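Local coordinates for benzoylformate Decarboxylase (Polynucleobacter necessarius, PDB 4K9Q), which probably decarboxylates benzoylformate as a magnesium- and thiamine diphosphate-dependent enzyme, at residues M1-L11 with D162-A173. Sequence-based numbering, arbitrary orientation.
Sequences MRTVKEITFDL and DWEKLIPEVDVA
R2 and I167 form an antiparallel hydrogen-bonded pair, I167 N giving the straighter bond to R2 O (2.9 Å), and with the T3-L166 pair they make a two-stranded sheet apart from the N-terminal domain's parallel sheet. The exchange runs on into the first turn of helix 4-15, where V4 N bonds to K165 O and K5 N bonds to W163 O. T3 is the N-cap: its OG1, set between backbone N and carbonyl carbon (chi1 61°), accepts from E6 N at 3.0 Å, while CG2 packs against L166 CD2. Were T3 replaced by an alanine, E6 N would probably lose its side-chain acceptor and a gap would open beside L166. V4 turns CG1 to W163 CE3 (3.8 Å) and CG2 to I167 CG2. I167 carries CG1 in the crowded position (chi1 63°), which brings it to I7 CD1 at a tight 3.5 Å. T8 meets the edge of the W163 indole at CZ3, and its OG1 bonds back to V4 O from above the carbonyl plane; F31 packs against the same indole. One of R2's two conformers forms a salt bridge to E6, its NE to OE2 hydrogen bond weak, with NH2 4.2 Å from E169 OE1. Backbone bonds thus fasten the chain's start to the segment after strand 154-159 and, with the T3 cap, satisfy N-H groups opening the helix; V4, I7, I167 and W163 bury apolar surface, with charges at the exposed margin.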
ATOM      1  N   MET A   1     -17.291 -16.455 -30.402  1.00 25.39           N
ATOM      2  CA  MET A   1     -16.220 -15.843 -29.629  1.00 25.58           C
ATOM      3  C   MET A   1     -15.486 -14.821 -30.472  1.00 18.77           C
ATOM      4  O   MET A   1     -15.506 -14.883 -31.699  1.00 21.19           O
ATOM      5  CB  MET A   1     -15.221 -16.907 -29.163  1.00 24.44           C
ATOM      6  CG  MET A   1     -15.839 -18.060 -28.397  1.00 30.17           C
ATOM      7  SD  MET A   1     -14.584 -19.162 -27.716  1.00 47.61           S
ATOM      8  CE  MET A   1     -14.219 -18.352 -26.169  1.00 30.51           C
ATOM      9  N   ARG A   2     -14.850 -13.861 -29.811  1.00 19.18           N
ATOM     10  CA  ARG A   2     -13.994 -12.897 -30.487  0.56 18.13           C
ATOM     11  C   ARG A   2     -12.754 -12.640 -29.636  1.00 17.80           C
ATOM     12  O   ARG A   2     -12.689 -13.080 -28.493  1.00 16.58           O
ATOM     13  CB  ARG A   2     -14.752 -11.597 -30.761  0.56 20.36           C
ATOM     14  CG  ARG A   2     -15.708 -11.697 -31.940  0.56 23.37           C
ATOM     15  CD  ARG A   2     -16.339 -10.361 -32.288  0.56 24.50           C
ATOM     16  NE  ARG A   2     -16.658 -10.295 -33.713  0.56 26.98           N
ATOM     17  CZ  ARG A   2     -17.828 -10.635 -34.240  0.56 24.00           C
ATOM     18  NH1 ARG A   2     -18.012 -10.545 -35.553  0.56 17.87           N
ATOM     19  NH2 ARG A   2     -18.814 -11.066 -33.458  0.56 25.72           N
ATOM     20  N   THR A   3     -11.764 -11.941 -30.190  1.00 16.34           N
ATOM     21  CA  THR A   3     -10.565 -11.662 -29.401  1.00 14.81           C
ATOM     22  C   THR A   3     -10.876 -10.618 -28.339  1.00 15.09           C
ATOM     23  O   THR A   3     -11.751  -9.773 -28.520  1.00 12.22           O
ATOM     24  CB  THR A   3      -9.396 -11.125 -30.248  1.00 12.46           C
ATOM     25  OG1 THR A   3      -9.776  -9.886 -30.861  1.00 17.06           O
ATOM     26  CG2 THR A   3      -8.992 -12.133 -31.322  1.00 15.17           C
ATOM     27  N   VAL A   4     -10.149 -10.688 -27.233  1.00 13.61           N
ATOM     28  CA  VAL A   4     -10.211  -9.653 -26.211  1.00 14.22           C
ATOM     29  C   VAL A   4     -10.086  -8.268 -26.858  1.00 13.83           C
ATOM     30  O   VAL A   4     -10.832  -7.344 -26.534  1.00 12.65           O
ATOM     31  CB  VAL A   4      -9.086  -9.851 -25.176  1.00 12.28           C
ATOM     32  CG1 VAL A   4      -8.993  -8.636 -24.238  1.00 12.01           C
ATOM     33  CG2 VAL A   4      -9.267 -11.164 -24.404  1.00 13.39           C
ATOM     34  N   LYS A   5      -9.154  -8.121 -27.797  1.00 15.61           N
ATOM     35  CA  LYS A   5      -8.943  -6.826 -28.436  1.00 15.33           C
ATOM     36  C   LYS A   5     -10.191  -6.344 -29.193  1.00 12.52           C
ATOM     37  O   LYS A   5     -10.623  -5.197 -29.030  1.00 13.42           O
ATOM     38  CB  LYS A   5      -7.721  -6.856 -29.364  1.00 13.99           C
ATOM     39  CG  LYS A   5      -7.397  -5.494 -29.986  1.00 15.58           C
ATOM     40  CD  LYS A   5      -5.999  -5.461 -30.593  1.00 18.28           C
ATOM     41  CE  LYS A   5      -5.877  -6.360 -31.816  1.00 25.04           C
ATOM     42  NZ  LYS A   5      -6.596  -5.821 -33.001  1.00 27.01           N
ATOM     43  N   GLU A   6     -10.780  -7.217 -30.006  1.00 13.48           N
ATOM     44  CA  GLU A   6     -11.945  -6.804 -30.785  1.00 16.40           C
ATOM     45  C   GLU A   6     -13.106  -6.390 -29.874  1.00 15.58           C
ATOM     46  O   GLU A   6     -13.750  -5.369 -30.099  1.00 13.69           O
ATOM     47  CB  GLU A   6     -12.389  -7.892 -31.771  1.00 16.68           C
ATOM     48  CG  GLU A   6     -13.435  -7.378 -32.748  0.44 20.69           C
ATOM     49  CD  GLU A   6     -13.788  -8.370 -33.839  0.30 24.59           C
ATOM     50  OE1 GLU A   6     -13.133  -9.428 -33.933  0.66 24.80           O
ATOM     51  OE2 GLU A   6     -14.733  -8.084 -34.604  0.79 32.35           O
ATOM     52  N   ILE A   7     -13.359  -7.182 -28.837  1.00 12.88           N
ATOM     53  CA  ILE A   7     -14.433  -6.887 -27.890  1.00 12.44           C
ATOM     54  C   ILE A   7     -14.186  -5.584 -27.126  1.00 13.09           C
ATOM     55  O   ILE A   7     -15.102  -4.799 -26.895  1.00 13.47           O
ATOM     56  CB  ILE A   7     -14.617  -8.054 -26.918  1.00 17.32           C
ATOM     57  CG1 ILE A   7     -15.028  -9.301 -27.712  1.00 15.02           C
ATOM     58  CG2 ILE A   7     -15.633  -7.706 -25.825  1.00 18.70           C
ATOM     59  CD1 ILE A   7     -14.927 -10.590 -26.924  1.00 16.99           C
ATOM     60  N   THR A   8     -12.933  -5.362 -26.739  1.00 13.04           N
ATOM     61  CA  THR A   8     -12.577  -4.166 -25.983  1.00 12.71           C
ATOM     62  C   THR A   8     -12.736  -2.903 -26.828  1.00 12.51           C
ATOM     63  O   THR A   8     -13.296  -1.900 -26.371  1.00 13.02           O
ATOM     64  CB  THR A   8     -11.136  -4.273 -25.443  1.00 13.41           C
ATOM     65  OG1 THR A   8     -11.037  -5.411 -24.574  1.00 15.10           O
ATOM     66  CG2 THR A   8     -10.752  -3.010 -24.677  1.00 14.06           C
ATOM     67  N   PHE A   9     -12.242  -2.935 -28.063  1.00 14.09           N
ATOM     68  CA  PHE A   9     -12.387  -1.769 -28.919  1.00 15.77           C
ATOM     69  C   PHE A   9     -13.863  -1.500 -29.225  1.00 10.65           C
ATOM     70  O   PHE A   9     -14.288  -0.338 -29.271  1.00 13.43           O
ATOM     71  CB  PHE A   9     -11.532  -1.891 -30.186  1.00 15.50           C
ATOM     72  CG  PHE A   9     -10.116  -1.433 -29.991  1.00 13.64           C
ATOM     73  CD1 PHE A   9      -9.768  -0.109 -30.207  1.00 17.87           C
ATOM     74  CD2 PHE A   9      -9.136  -2.318 -29.571  1.00 15.64           C
ATOM     75  CE1 PHE A   9      -8.460   0.323 -30.012  1.00 17.10           C
ATOM     76  CE2 PHE A   9      -7.831  -1.892 -29.374  1.00 14.62           C
ATOM     77  CZ  PHE A   9      -7.495  -0.572 -29.595  1.00 13.45           C
ATOM     78  N   ASP A  10     -14.651  -2.562 -29.378  1.00 13.81           N
ATOM     79  CA  ASP A  10     -16.094  -2.390 -29.568  1.00 14.16           C
ATOM     80  C   ASP A  10     -16.768  -1.735 -28.354  1.00 13.99           C
ATOM     81  O   ASP A  10     -17.645  -0.881 -28.504  1.00 14.11           O
ATOM     82  CB  ASP A  10     -16.774  -3.711 -29.918  1.00 17.06           C
ATOM     83  CG  ASP A  10     -16.777  -3.992 -31.418  1.00 23.79           C
ATOM     84  OD1 ASP A  10     -16.511  -3.065 -32.220  1.00 22.78           O
ATOM     85  OD2 ASP A  10     -17.067  -5.146 -31.789  1.00 25.14           O
ATOM     86  N   LEU A  11     -16.354  -2.125 -27.151  1.00 12.05           N
ATOM     87  CA  LEU A  11     -16.831  -1.454 -25.942  1.00 12.70           C
ATOM     88  C   LEU A  11     -16.466   0.029 -25.955  1.00 14.35           C
ATOM     89  O   LEU A  11     -17.293   0.892 -25.661  1.00 14.68           O
ATOM     90  CB  LEU A  11     -16.272  -2.131 -24.682  1.00 15.09           C
ATOM     91  CG  LEU A  11     -16.547  -1.399 -23.366  1.00 13.74           C
ATOM     92  CD1 LEU A  11     -18.038  -1.425 -23.042  1.00 13.40           C
ATOM     93  CD2 LEU A  11     -15.754  -2.025 -22.236  1.00 12.29           C
ATOM     94  N   ASP A 162      -2.883 -11.099 -23.387  1.00 12.04           N
ATOM     95  CA  ASP A 162      -4.334 -11.211 -23.243  1.00 13.88           C
ATOM     96  C   ASP A 162      -5.073 -10.876 -24.543  1.00 12.44           C
ATOM     97  O   ASP A 162      -6.123 -11.459 -24.836  1.00 12.99           O
ATOM     98  CB  ASP A 162      -4.859 -10.275 -22.148  1.00 12.52           C
ATOM     99  CG  ASP A 162      -4.502 -10.733 -20.735  1.00 15.08           C
ATOM    100  OD1 ASP A 162      -3.896 -11.811 -20.554  1.00 16.24           O
ATOM    101  OD2 ASP A 162      -4.852  -9.991 -19.797  1.00 12.10           O
ATOM    102  N   TRP A 163      -4.527  -9.932 -25.307  1.00 12.28           N
ATOM    103  CA  TRP A 163      -5.260  -9.294 -26.393  1.00 11.50           C
ATOM    104  C   TRP A 163      -5.706 -10.225 -27.508  1.00 14.61           C
ATOM    105  O   TRP A 163      -6.772 -10.022 -28.086  1.00 14.90           O
ATOM    106  CB  TRP A 163      -4.454  -8.119 -26.967  1.00 11.76           C
ATOM    107  CG  TRP A 163      -4.246  -7.059 -25.944  1.00 13.47           C
ATOM    108  CD1 TRP A 163      -3.078  -6.744 -25.302  1.00 16.04           C
ATOM    109  CD2 TRP A 163      -5.248  -6.189 -25.408  1.00 14.80           C
ATOM    110  NE1 TRP A 163      -3.297  -5.721 -24.406  1.00 14.75           N
ATOM    111  CE2 TRP A 163      -4.620  -5.363 -24.453  1.00 13.66           C
ATOM    112  CE3 TRP A 163      -6.619  -6.029 -25.642  1.00 14.62           C
ATOM    113  CZ2 TRP A 163      -5.316  -4.392 -23.736  1.00 17.15           C
ATOM    114  CZ3 TRP A 163      -7.302  -5.058 -24.937  1.00 15.16           C
ATOM    115  CH2 TRP A 163      -6.650  -4.254 -23.994  1.00 14.32           C
ATOM    116  N   GLU A 164      -4.892 -11.233 -27.805  1.00 14.11           N
ATOM    117  CA  GLU A 164      -5.171 -12.161 -28.902  1.00 16.10           C
ATOM    118  C   GLU A 164      -6.025 -13.352 -28.478  1.00 16.75           C
ATOM    119  O   GLU A 164      -6.360 -14.203 -29.306  1.00 17.72           O
ATOM    120  CB  GLU A 164      -3.862 -12.693 -29.485  1.00 18.62           C
ATOM    121  CG  GLU A 164      -3.070 -13.548 -28.500  0.71 20.78           C
ATOM    122  CD  GLU A 164      -1.794 -14.117 -29.096  0.30 25.82           C
ATOM    123  OE1 GLU A 164      -1.042 -14.777 -28.350  0.58 36.51           O
ATOM    124  OE2 GLU A 164      -1.538 -13.909 -30.301  0.62 31.78           O
ATOM    125  N   LYS A 165      -6.352 -13.443 -27.194  1.00 13.31           N
ATOM    126  CA  LYS A 165      -7.140 -14.584 -26.711  1.00 14.23           C
ATOM    127  C   LYS A 165      -8.580 -14.517 -27.226  1.00 14.05           C
ATOM    128  O   LYS A 165      -9.216 -13.460 -27.196  1.00 15.32           O
ATOM    129  CB  LYS A 165      -7.140 -14.650 -25.178  1.00 14.37           C
ATOM    130  CG  LYS A 165      -5.756 -14.804 -24.524  1.00 16.34           C
ATOM    131  CD  LYS A 165      -5.109 -16.138 -24.884  1.00 18.56           C
ATOM    132  CE  LYS A 165      -3.871 -16.407 -24.041  1.00 20.80           C
ATOM    133  NZ  LYS A 165      -2.707 -15.671 -24.571  1.00 28.55           N
ATOM    134  N   LEU A 166      -9.089 -15.644 -27.715  1.00 14.80           N
ATOM    135  CA  LEU A 166     -10.504 -15.758 -28.052  1.00 15.61           C
ATOM    136  C   LEU A 166     -11.302 -16.004 -26.790  1.00 19.20           C
ATOM    137  O   LEU A 166     -10.992 -16.917 -26.023  1.00 22.10           O
ATOM    138  CB  LEU A 166     -10.732 -16.919 -29.011  1.00 19.03           C
ATOM    139  CG  LEU A 166     -10.358 -16.679 -30.470  1.00 22.90           C
ATOM    140  CD1 LEU A 166     -10.611 -17.951 -31.265  1.00 26.65           C
ATOM    141  CD2 LEU A 166     -11.162 -15.518 -31.033  1.00 22.55           C
ATOM    142  N   ILE A 167     -12.332 -15.196 -26.574  1.00 16.77           N
ATOM    143  CA  ILE A 167     -13.144 -15.294 -25.367  1.00 20.53           C
ATOM    144  C   ILE A 167     -14.623 -15.215 -25.730  1.00 25.15           C
ATOM    145  O   ILE A 167     -14.979 -14.714 -26.799  1.00 20.38           O
ATOM    146  CB  ILE A 167     -12.802 -14.171 -24.354  1.00 22.26           C
ATOM    147  CG1 ILE A 167     -13.117 -12.791 -24.941  1.00 17.03           C
ATOM    148  CG2 ILE A 167     -11.336 -14.253 -23.923  1.00 17.69           C
ATOM    149  CD1 ILE A 167     -13.199 -11.679 -23.890  1.00 18.50           C
ATOM    150  N   PRO A 168     -15.495 -15.715 -24.841  1.00 28.08           N
ATOM    151  CA  PRO A 168     -16.937 -15.627 -25.082  1.00 28.23           C
ATOM    152  C   PRO A 168     -17.381 -14.185 -25.280  1.00 28.12           C
ATOM    153  O   PRO A 168     -16.901 -13.276 -24.596  1.00 30.69           O
ATOM    154  CB  PRO A 168     -17.540 -16.195 -23.794  1.00 30.02           C
ATOM    155  CG  PRO A 168     -16.489 -17.108 -23.264  1.00 32.31           C
ATOM    156  CD  PRO A 168     -15.187 -16.429 -23.590  1.00 29.41           C
ATOM    157  N   GLU A 169     -18.277 -13.977 -26.235  1.00 32.96           N
ATOM    158  CA  GLU A 169     -18.835 -12.659 -26.470  1.00 35.33           C
ATOM    159  C   GLU A 169     -19.848 -12.354 -25.375  1.00 38.16           C
ATOM    160  O   GLU A 169     -20.974 -12.858 -25.399  1.00 43.95           O
ATOM    161  CB  GLU A 169     -19.501 -12.598 -27.848  1.00 36.24           C
ATOM    162  CG  GLU A 169     -18.753 -11.765 -28.875  1.00 38.36           C
ATOM    163  CD  GLU A 169     -18.868 -10.272 -28.622  1.00 40.45           C
ATOM    164  OE1 GLU A 169     -18.753  -9.494 -29.596  1.00 39.69           O
ATOM    165  OE2 GLU A 169     -19.073  -9.872 -27.453  1.00 46.76           O
ATOM    166  N   VAL A 170     -19.432 -11.552 -24.400  1.00 37.00           N
ATOM    167  CA  VAL A 170     -20.318 -11.114 -23.327  1.00 42.11           C
ATOM    168  C   VAL A 170     -20.515  -9.604 -23.405  1.00 40.25           C
ATOM    169  O   VAL A 170     -19.568  -8.850 -23.651  1.00 37.34           O
ATOM    170  CB  VAL A 170     -19.772 -11.494 -21.936  1.00 40.27           C
ATOM    171  CG1 VAL A 170     -20.653 -10.912 -20.839  0.56 40.34           C
ATOM    172  CG2 VAL A 170     -19.678 -13.008 -21.801  0.58 39.18           C
ATOM    173  N   ASP A 171     -21.758  -9.175 -23.215  1.00 34.94           N
ATOM    174  CA  ASP A 171     -22.101  -7.763 -23.263  1.00 35.78           C
ATOM    175  C   ASP A 171     -21.774  -7.143 -21.911  1.00 25.64           C
ATOM    176  O   ASP A 171     -22.476  -7.391 -20.931  1.00 33.38           O
ATOM    177  CB  ASP A 171     -23.592  -7.601 -23.573  1.00 34.16           C
ATOM    178  CG  ASP A 171     -23.981  -6.161 -23.842  0.47 33.15           C
ATOM    179  OD1 ASP A 171     -23.175  -5.430 -24.456  0.54 36.33           O
ATOM    180  OD2 ASP A 171     -25.095  -5.761 -23.443  0.40 35.99           O
ATOM    181  N   VAL A 172     -20.699  -6.358 -21.843  1.00 22.91           N
ATOM    182  CA  VAL A 172     -20.318  -5.772 -20.562  1.00 19.31           C
ATOM    183  C   VAL A 172     -20.690  -4.303 -20.442  1.00 17.75           C
ATOM    184  O   VAL A 172     -20.574  -3.731 -19.361  1.00 18.22           O
ATOM    185  CB  VAL A 172     -18.807  -5.945 -20.238  1.00 18.52           C
ATOM    186  CG1 VAL A 172     -18.407  -7.414 -20.291  1.00 21.70           C
ATOM    187  CG2 VAL A 172     -17.953  -5.101 -21.167  1.00 18.99           C
ATOM    188  N   ALA A 173     -21.144  -3.689 -21.530  1.00 15.52           N
ATOM    189  CA  ALA A 173     -21.449  -2.261 -21.497  1.00 15.89           C
ATOM    190  C   ALA A 173     -22.549  -1.896 -20.498  1.00 16.36           C
ATOM    191  O   ALA A 173     -23.592  -2.553 -20.436  1.00 15.67           O
ATOM    192  CB  ALA A 173     -21.805  -1.745 -22.887  1.00 20.43           C
TER